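Local coordinates for protein TCR beta chain (Gallus gallus, PDB 6LIR) that forms, together with the TCR alpha chain, the chicken alpha-beta T-cell receptor, which probably recognises antigen presented by MHC molecules, at residues Thr138-Ala143 with Ser180-Leu185. Sequence-based numbering, arbitrary orientation.
Sequences TLVCLA and SLTSRL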
# COMPACT_ATOMS: atom_id res chain seq x y z
N THR B 138 -7.49 0.04 20.67
CA THR B 138 -7.18 -0.46 19.35
C THR B 138 -8.38 -1.24 18.83
O THR B 138 -8.81 -2.21 19.46
CB THR B 138 -5.93 -1.35 19.36
OG1 THR B 138 -4.82 -0.62 19.90
CG2 THR B 138 -5.58 -1.80 17.95
N LEU B 139 -8.90 -0.83 17.69
CA LEU B 139 -10.01 -1.50 17.03
C LEU B 139 -9.44 -2.31 15.88
O LEU B 139 -8.82 -1.75 14.97
CB LEU B 139 -11.04 -0.49 16.52
CG LEU B 139 -11.54 0.58 17.48
CD1 LEU B 139 -12.52 1.51 16.77
CD2 LEU B 139 -12.19 -0.06 18.69
N VAL B 140 -9.64 -3.62 15.93
CA VAL B 140 -9.12 -4.51 14.90
C VAL B 140 -10.28 -4.94 14.02
O VAL B 140 -11.23 -5.59 14.49
CB VAL B 140 -8.40 -5.71 15.51
CG1 VAL B 140 -7.73 -6.53 14.43
CG2 VAL B 140 -7.38 -5.24 16.54
N CYS B 141 -10.20 -4.59 12.75
CA CYS B 141 -11.13 -5.08 11.74
C CYS B 141 -10.47 -6.23 11.00
O CYS B 141 -9.34 -6.08 10.50
CB CYS B 141 -11.51 -3.96 10.78
SG CYS B 141 -12.62 -4.45 9.47
N LEU B 142 -11.16 -7.35 10.89
CA LEU B 142 -10.63 -8.52 10.20
C LEU B 142 -11.54 -8.87 9.03
O LEU B 142 -12.74 -9.09 9.21
CB LEU B 142 -10.51 -9.71 11.15
CG LEU B 142 -10.19 -11.07 10.51
CD1 LEU B 142 -8.77 -11.09 9.96
CD2 LEU B 142 -10.40 -12.21 11.49
N ALA B 143 -10.96 -8.94 7.84
CA ALA B 143 -11.64 -9.50 6.68
C ALA B 143 -11.02 -10.86 6.41
O ALA B 143 -9.80 -10.96 6.21
CB ALA B 143 -11.51 -8.58 5.47
N SER B 180 -7.01 -13.73 4.33
CA SER B 180 -7.50 -12.78 5.31
C SER B 180 -6.70 -11.49 5.22
O SER B 180 -5.59 -11.46 4.67
CB SER B 180 -7.44 -13.34 6.74
OG SER B 180 -6.11 -13.35 7.23
N LEU B 181 -7.26 -10.42 5.79
CA LEU B 181 -6.60 -9.12 5.82
C LEU B 181 -7.04 -8.40 7.09
O LEU B 181 -8.20 -8.48 7.49
CB LEU B 181 -6.92 -8.27 4.58
CG LEU B 181 -5.99 -7.08 4.33
CD1 LEU B 181 -4.65 -7.53 3.77
CD2 LEU B 181 -6.65 -6.05 3.41
N THR B 182 -6.10 -7.69 7.72
CA THR B 182 -6.34 -7.08 9.02
C THR B 182 -6.04 -5.59 8.96
O THR B 182 -5.06 -5.17 8.34
CB THR B 182 -5.47 -7.74 10.11
OG1 THR B 182 -5.75 -9.15 10.15
CG2 THR B 182 -5.75 -7.14 11.47
N SER B 183 -6.87 -4.80 9.64
CA SER B 183 -6.64 -3.37 9.77
C SER B 183 -6.91 -2.97 11.21
O SER B 183 -7.91 -3.38 11.80
CB SER B 183 -7.53 -2.56 8.83
OG SER B 183 -7.18 -1.19 8.90
N ARG B 184 -6.00 -2.17 11.77
CA ARG B 184 -6.11 -1.69 13.13
C ARG B 184 -6.27 -0.18 13.11
O ARG B 184 -5.53 0.52 12.40
CB ARG B 184 -4.89 -2.10 13.96
CG ARG B 184 -4.86 -3.60 14.25
CD ARG B 184 -3.51 -4.22 13.90
NE ARG B 184 -3.16 -4.02 12.50
CZ ARG B 184 -2.61 -4.95 11.72
NH1 ARG B 184 -2.35 -6.16 12.19
NH2 ARG B 184 -2.32 -4.66 10.46
N LEU B 185 -7.26 0.32 13.85
CA LEU B 185 -7.40 1.74 14.13
C LEU B 185 -7.21 1.94 15.63
O LEU B 185 -8.03 1.48 16.43
CB LEU B 185 -8.77 2.26 13.67
CG LEU B 185 -9.20 3.62 14.22
CD1 LEU B 185 -8.21 4.72 13.84
CD2 LEU B 185 -10.61 3.98 13.75
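L139, C141 and A143 pair with L185, S183 and L181 through three pairs of antiparallel N-H...O=C bonds, the segment axes 4.6 Å apart and their directions 160° from one another. The two strands are the B and E strands of the immunoglobulin constant (C1-set) fold, central in the four-stranded sheet that faces the TCR alpha chain. V140 and R184, and L142 and T182, form the intervening non-hydrogen-bonded pairs; here R184 CA approaches L139 O at 3.3 Å as a CA-H...O contact. One face, bearing L139, C141, A143, L181, S183 and L185, turns into the sandwich. There C141 SG, anti to its backbone N (chi1 179°), forms the disulfide with C201 of the opposing sheet, and W155 packs on L139, C141 and L185. L139 CD1 meets L185 CD2 at 4.3 Å, while S183 OG is hydrogen-bonded to T168 OG1 and W155 NE1. The other face carries V140, L142, T182 and R184, with L120, W172 and T170 of the TCR alpha chain packing on the first three respectively. R184 runs beside V140, its CG 3.8 Å from V140 CG2, before bends at chi2 and chi3 carry the guanidinium to a salt bridge with D169. T182 CG2 lies over one guanidinium face, offset toward its rim, and also meets V140 CG1 at 3.6 Å.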